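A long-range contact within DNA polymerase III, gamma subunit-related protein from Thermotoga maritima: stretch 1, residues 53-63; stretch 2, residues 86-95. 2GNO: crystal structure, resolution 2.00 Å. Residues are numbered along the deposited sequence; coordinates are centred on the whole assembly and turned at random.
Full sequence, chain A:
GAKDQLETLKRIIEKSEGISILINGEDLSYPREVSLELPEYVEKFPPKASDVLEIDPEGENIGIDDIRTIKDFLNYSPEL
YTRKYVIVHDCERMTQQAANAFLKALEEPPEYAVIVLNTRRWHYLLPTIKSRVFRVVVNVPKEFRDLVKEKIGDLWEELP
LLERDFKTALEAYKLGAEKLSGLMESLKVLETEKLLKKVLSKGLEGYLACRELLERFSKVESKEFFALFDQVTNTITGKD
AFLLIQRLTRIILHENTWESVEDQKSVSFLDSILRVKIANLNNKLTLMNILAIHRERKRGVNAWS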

ATOM      1  N   LEU A  53       4.012 -19.092  -0.497  1.00 29.12           N
ATOM      2  CA  LEU A  53       3.382 -18.637   0.743  1.00 26.90           C
ATOM      3  C   LEU A  53       3.551 -17.129   0.858  1.00 27.78           C
ATOM      4  O   LEU A  53       4.655 -16.620   0.715  1.00 25.07           O
ATOM      5  CB  LEU A  53       4.031 -19.294   1.964  1.00 27.53           C
ATOM      6  CG  LEU A  53       3.601 -18.761   3.349  1.00 27.76           C
ATOM      7  CD1 LEU A  53       2.135 -19.001   3.600  1.00 27.37           C
ATOM      8  CD2 LEU A  53       4.448 -19.369   4.428  1.00 26.19           C
ATOM      9  N   GLU A  54       2.458 -16.436   1.148  1.00 25.51           N
ATOM     10  CA  GLU A  54       2.465 -14.998   1.324  1.00 27.03           C
ATOM     11  C   GLU A  54       2.259 -14.688   2.798  1.00 26.92           C
ATOM     12  O   GLU A  54       1.321 -15.196   3.412  1.00 27.94           O
ATOM     13  CB  GLU A  54       1.366 -14.372   0.487  1.00 25.99           C
ATOM     14  CG  GLU A  54       1.402 -12.858   0.379  1.00 33.12           C
ATOM     15  CD  GLU A  54       0.266 -12.310  -0.483  1.00 33.82           C
ATOM     16  OE1 GLU A  54      -0.543 -13.104  -0.992  1.00 43.43           O
ATOM     17  OE2 GLU A  54       0.177 -11.081  -0.651  1.00 46.52           O
ATOM     18  N   ILE A  55       3.153 -13.885   3.367  1.00 25.33           N
ATOM     19  CA  ILE A  55       3.075 -13.453   4.758  1.00 26.78           C
ATOM     20  C   ILE A  55       2.783 -11.967   4.723  1.00 26.06           C
ATOM     21  O   ILE A  55       3.577 -11.193   4.190  1.00 25.19           O
ATOM     22  CB  ILE A  55       4.360 -13.770   5.542  1.00 26.08           C
ATOM     23  CG1 ILE A  55       4.516 -15.291   5.728  1.00 22.48           C
ATOM     24  CG2 ILE A  55       4.363 -13.103   6.910  1.00 25.26           C
ATOM     25  CD1 ILE A  55       3.485 -15.974   6.681  1.00 25.82           C
ATOM     26  N   ASP A  56       1.637 -11.580   5.275  1.00 25.64           N
ATOM     27  CA  ASP A  56       1.216 -10.175   5.302  1.00 27.62           C
ATOM     28  C   ASP A  56       0.137  -9.983   6.402  1.00 28.28           C
ATOM     29  O   ASP A  56      -1.045  -9.901   6.099  1.00 28.22           O
ATOM     30  CB  ASP A  56       0.644  -9.829   3.926  1.00 25.82           C
ATOM     31  CG  ASP A  56       0.365  -8.346   3.730  1.00 31.78           C
ATOM     32  OD1 ASP A  56       0.932  -7.489   4.416  1.00 28.94           O
ATOM     33  OD2 ASP A  56      -0.416  -8.034   2.827  1.00 28.93           O
ATOM     34  N   PRO A  57       0.535  -9.955   7.682  1.00 29.76           N
ATOM     35  CA  PRO A  57      -0.465  -9.785   8.758  1.00 31.58           C
ATOM     36  C   PRO A  57      -1.232  -8.465   8.654  1.00 32.89           C
ATOM     37  O   PRO A  57      -0.723  -7.523   8.064  1.00 32.24           O
ATOM     38  CB  PRO A  57       0.366  -9.813  10.038  1.00 32.98           C
ATOM     39  CG  PRO A  57       1.766  -9.742   9.646  1.00 28.81           C
ATOM     40  CD  PRO A  57       1.901 -10.101   8.208  1.00 31.01           C
ATOM     41  N   GLU A  58      -2.450  -8.415   9.187  1.00 35.40           N
ATOM     42  CA  GLU A  58      -3.273  -7.187   9.135  1.00 37.58           C
ATOM     43  C   GLU A  58      -2.750  -5.995   9.940  1.00 38.05           C
ATOM     44  O   GLU A  58      -3.100  -4.857   9.621  1.00 41.89           O
ATOM     45  CB  GLU A  58      -4.721  -7.457   9.567  1.00 39.03           C
ATOM     46  CG  GLU A  58      -5.546  -8.293   8.599  1.00 43.63           C
ATOM     47  CD  GLU A  58      -6.989  -8.493   9.056  1.00 44.30           C
ATOM     48  OE1 GLU A  58      -7.342  -8.120  10.197  1.00 51.74           O
ATOM     49  OE2 GLU A  58      -7.785  -9.034   8.265  1.00 49.56           O
ATOM     50  N   GLY A  59      -1.940  -6.237  10.969  1.00 35.71           N
ATOM     51  CA  GLY A  59      -1.408  -5.159  11.816  1.00 35.07           C
ATOM     52  C   GLY A  59      -0.076  -4.604  11.363  1.00 32.70           C
ATOM     53  O   GLY A  59       0.276  -4.736  10.209  1.00 32.50           O
ATOM     54  N   GLU A  60       0.670  -4.020  12.304  1.00 32.42           N
ATOM     55  CA  GLU A  60       1.994  -3.418  12.068  1.00 31.08           C
ATOM     56  C   GLU A  60       3.187  -4.275  12.535  1.00 30.24           C
ATOM     57  O   GLU A  60       4.305  -3.759  12.586  1.00 29.63           O
ATOM     58  CB  GLU A  60       2.072  -2.047  12.778  1.00 34.27           C
ATOM     59  N   ASN A  61       2.967  -5.561  12.840  1.00 29.27           N
ATOM     60  CA  ASN A  61       4.035  -6.474  13.297  1.00 30.08           C
ATOM     61  C   ASN A  61       4.024  -7.863  12.658  1.00 30.14           C
ATOM     62  O   ASN A  61       2.964  -8.471  12.518  1.00 32.72           O
ATOM     63  CB  ASN A  61       3.878  -6.749  14.789  1.00 31.56           C
ATOM     64  CG  ASN A  61       3.967  -5.506  15.633  1.00 32.67           C
ATOM     65  OD1 ASN A  61       4.885  -4.685  15.498  1.00 32.08           O
ATOM     66  ND2 ASN A  61       3.036  -5.388  16.550  1.00 28.62           N
ATOM     67  N   ILE A  62       5.210  -8.376  12.331  1.00 29.06           N
ATOM     68  CA  ILE A  62       5.385  -9.737  11.808  1.00 26.31           C
ATOM     69  C   ILE A  62       6.120 -10.441  12.954  1.00 25.10           C
ATOM     70  O   ILE A  62       7.294 -10.177  13.182  1.00 25.74           O
ATOM     71  CB  ILE A  62       6.202  -9.784  10.514  1.00 22.38           C
ATOM     72  CG1 ILE A  62       5.438  -9.076   9.396  1.00 24.03           C
ATOM     73  CG2 ILE A  62       6.461 -11.258  10.100  1.00 23.19           C
ATOM     74  CD1 ILE A  62       6.244  -8.963   8.059  1.00 22.01           C
ATOM     75  N   GLY A  63       5.426 -11.327  13.667  1.00 24.74           N
ATOM     76  CA  GLY A  63       5.996 -12.018  14.802  1.00 25.98           C
ATOM     77  C   GLY A  63       6.699 -13.334  14.552  1.00 27.36           C
ATOM     78  O   GLY A  63       6.694 -13.864  13.438  1.00 25.20           O
ATOM     79  N   VAL A  86       8.566 -17.884  -0.783  1.00 22.31           N
ATOM     80  CA  VAL A  86       7.940 -17.271   0.378  1.00 22.96           C
ATOM     81  C   VAL A  86       7.996 -15.767   0.154  1.00 23.02           C
ATOM     82  O   VAL A  86       9.067 -15.234  -0.070  1.00 28.10           O
ATOM     83  CB  VAL A  86       8.641 -17.611   1.718  1.00 23.96           C
ATOM     84  CG1 VAL A  86       8.028 -16.807   2.865  1.00 27.64           C
ATOM     85  CG2 VAL A  86       8.553 -19.080   2.004  1.00 28.90           C
ATOM     86  N   ILE A  87       6.842 -15.092   0.224  1.00 20.54           N
ATOM     87  CA  ILE A  87       6.757 -13.653   0.049  1.00 21.82           C
ATOM     88  C   ILE A  87       6.420 -13.012   1.393  1.00 23.03           C
ATOM     89  O   ILE A  87       5.436 -13.388   2.018  1.00 21.90           O
ATOM     90  CB  ILE A  87       5.722 -13.293  -1.001  1.00 23.71           C
ATOM     91  CG1 ILE A  87       6.095 -13.951  -2.343  1.00 27.68           C
ATOM     92  CG2 ILE A  87       5.642 -11.786  -1.165  1.00 25.95           C
ATOM     93  CD1 ILE A  87       4.962 -14.058  -3.281  1.00 34.19           C
ATOM     94  N   VAL A  88       7.261 -12.091   1.854  1.00 22.89           N
ATOM     95  CA  VAL A  88       7.021 -11.402   3.142  1.00 21.75           C
ATOM     96  C   VAL A  88       6.907  -9.930   2.784  1.00 22.63           C
ATOM     97  O   VAL A  88       7.906  -9.300   2.462  1.00 25.73           O
ATOM     98  CB  VAL A  88       8.159 -11.597   4.127  1.00 18.78           C
ATOM     99  CG1 VAL A  88       7.821 -10.929   5.488  1.00 30.35           C
ATOM    100  CG2 VAL A  88       8.462 -13.089   4.291  1.00 22.60           C
ATOM    101  N   HIS A  89       5.695  -9.391   2.847  1.00 23.90           N
ATOM    102  CA  HIS A  89       5.474  -7.987   2.482  1.00 24.31           C
ATOM    103  C   HIS A  89       5.818  -7.025   3.597  1.00 24.94           C
ATOM    104  O   HIS A  89       5.481  -7.297   4.748  1.00 24.68           O
ATOM    105  CB  HIS A  89       4.021  -7.748   2.103  1.00 24.69           C
ATOM    106  CG  HIS A  89       3.575  -8.487   0.872  1.00 26.13           C
ATOM    107  ND1 HIS A  89       4.176  -8.307  -0.351  1.00 21.42           N
ATOM    108  CD2 HIS A  89       2.503  -9.274   0.642  1.00 21.05           C
ATOM    109  CE1 HIS A  89       3.554  -9.028  -1.260  1.00 27.90           C
ATOM    110  NE2 HIS A  89       2.520  -9.611  -0.688  1.00 26.27           N
ATOM    111  N   ASP A  90       6.480  -5.914   3.280  1.00 25.55           N
ATOM    112  CA  ASP A  90       6.834  -4.903   4.300  1.00 26.30           C
ATOM    113  C   ASP A  90       7.527  -5.536   5.517  1.00 24.29           C
ATOM    114  O   ASP A  90       7.111  -5.347   6.667  1.00 23.12           O
ATOM    115  CB  ASP A  90       5.572  -4.100   4.638  1.00 25.09           C
ATOM    116  CG  ASP A  90       5.113  -3.228   3.470  1.00 32.63           C
ATOM    117  OD1 ASP A  90       5.964  -2.535   2.868  1.00 37.11           O
ATOM    118  OD2 ASP A  90       3.904  -3.175   3.186  1.00 27.80           O
ATOM    119  N   CYS A  91       8.646  -6.207   5.230  1.00 24.83           N
ATOM    120  CA  CYS A  91       9.423  -6.977   6.209  1.00 27.15           C
ATOM    121  C   CYS A  91      10.098  -6.255   7.379  1.00 27.38           C
ATOM    122  O   CYS A  91      10.545  -6.923   8.333  1.00 28.09           O
ATOM    123  CB  CYS A  91      10.438  -7.865   5.502  1.00 24.56           C
ATOM    124  SG  CYS A  91      11.616  -6.871   4.668  1.00 34.43           S
ATOM    125  N   GLU A  92      10.158  -4.920   7.329  1.00 26.55           N
ATOM    126  CA  GLU A  92      10.699  -4.115   8.439  1.00 27.55           C
ATOM    127  C   GLU A  92       9.818  -4.275   9.680  1.00 27.05           C
ATOM    128  O   GLU A  92      10.247  -3.960  10.801  1.00 28.67           O
ATOM    129  CB  GLU A  92      10.838  -2.623   8.096  1.00 26.52           C
ATOM    130  CG  GLU A  92       9.545  -1.768   7.894  1.00 30.18           C
ATOM    131  CD  GLU A  92       8.752  -2.027   6.633  1.00 40.90           C
ATOM    132  OE1 GLU A  92       9.141  -2.889   5.809  1.00 39.80           O
ATOM    133  OE2 GLU A  92       7.724  -1.335   6.464  1.00 45.11           O
ATOM    134  N   ARG A  93       8.575  -4.720   9.463  1.00 27.19           N
ATOM    135  CA  ARG A  93       7.635  -5.009  10.528  1.00 27.44           C
ATOM    136  C   ARG A  93       8.063  -6.199  11.412  1.00 28.13           C
ATOM    137  O   ARG A  93       7.431  -6.438  12.448  1.00 29.13           O
ATOM    138  CB  ARG A  93       6.242  -5.258   9.962  1.00 25.52           C
ATOM    139  CG  ARG A  93       5.568  -4.033   9.336  1.00 27.16           C
ATOM    140  CD  ARG A  93       4.147  -4.394   8.910  1.00 28.63           C
ATOM    141  NE  ARG A  93       4.162  -5.405   7.845  1.00 30.16           N
ATOM    142  CZ  ARG A  93       3.109  -6.082   7.387  1.00 29.69           C
ATOM    143  NH1 ARG A  93       1.895  -5.919   7.868  1.00 25.99           N
ATOM    144  NH2 ARG A  93       3.281  -6.952   6.411  1.00 27.00           N
HETATM  145  N   MSE A  94       9.080  -6.970  11.003  1.00 27.25           N
HETATM  146  CA  MSE A  94       9.553  -8.069  11.806  1.00 27.50           C
HETATM  147  C   MSE A  94      10.027  -7.616  13.176  1.00 28.77           C
HETATM  148  O   MSE A  94      10.663  -6.577  13.301  1.00 27.58           O
HETATM  149  CB  MSE A  94      10.692  -8.838  11.134  1.00 29.26           C
HETATM  150  CG  MSE A  94      10.272  -9.692   9.953  1.00 30.83           C
HETATM  151 SE   MSE A  94      11.799 -10.640   9.257  0.75 40.86          SE
HETATM  152  CE  MSE A  94      10.958 -11.424   7.704  1.00 44.18           C
ATOM    153  N   THR A  95       9.701  -8.410  14.192  1.00 28.98           N
ATOM    154  CA  THR A  95      10.107  -8.144  15.558  1.00 24.98           C
ATOM    155  C   THR A  95      11.527  -8.661  15.685  1.00 27.58           C
ATOM    156  O   THR A  95      12.013  -9.360  14.793  1.00 29.96           O
ATOM    157  CB  THR A  95       9.239  -8.919  16.584  1.00 26.21           C
ATOM    158  OG1 THR A  95       9.384 -10.335  16.383  1.00 26.74           O
ATOM    159  CG2 THR A  95       7.770  -8.534  16.471  1.00 19.37           C
TER

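Where two parallel strands leave a sheet and the segments that follow them meet again farther on, the gap between the two meeting points can be bridged by side chains, and one long side chain may do much of the work. The contact between residues 53-63 and 86-95 of this Thermotoga maritima protein is a compact example. Strands 53-55 and 86-88 run side by side with only 14° between their directions. The ladder is the usual parallel zigzag: Ile87 N donates to Leu53 O at 2.7 Å, Ile55 N to Ile87 O at 2.7 Å, and His89 N to Ile55 O at 3.1 Å. After a loop in each stretch the backbones meet again with the register shifted by one residue. There Ile62 N donates to Arg93 O at 2.9 Å and Thr95 N to Ile62 O at 3.2 Å, so that Ile62 is held at both its backbone N and its O.

Arg93 joins the two meeting points. Its CA-to-CB bond points toward the other stretch, and its chi angles (m, t, m, then 169°) extend the chain through CG before bending it, which places the guanidinium among a set of oxygens. NH1 donates to Pro57 O and to Gly59 O, each at 3.1 Å, while NH2 reaches Asp56 OD1, also at 3.1 Å, in a hydrogen bond that is part of a salt bridge. The group is steadied from its own stretch as well, by NH2 to His89 O at 2.8 Å and NE to Asp90 O at 3.2 Å. All three guanidinium nitrogens are therefore engaged, and the loop through Pro57 and Gly59 is tied down by its carbonyls. Gly59 O and Asp56 OD1 lie at the edge of the guanidinium, near its plane, where N-H bonds can point at them; carbons of Pro57 and Ile62 lie over one face, where no N-H bond points.

Ile62 shows the apolar counterpart. With chi1 m and chi2 t, its CD1 extends back to the first ladder and approaches Val88 CG1 at 3.6 Å, while its CG1 lies 3.9 Å from Arg93 CB. The same residue thus pairs by backbone in the second ladder and packs by side chain against the first. Ile55, m at both chi angles, is in looser contact: its CG2 is 4.3 Å from Val88 CG1, on the sheet face that these two residues share, and the end of its side chain leads away.

On the face occupied by Glu54 and Ile87, the extended t, t conformer of Glu54 carries its carboxylate along to His89. The imidazole, with chi1 m, presents its edge, and His89 NE2 donates to Glu54 OE2 at 2.8 Å, although the angle of 136° is well short of linear. Asp56 CB also lies at the ring edge, 3.8 Å from His89 CD2. The ring's other nitrogen, ND1, is hydrogen-bonded elsewhere in the structure, so both are satisfied.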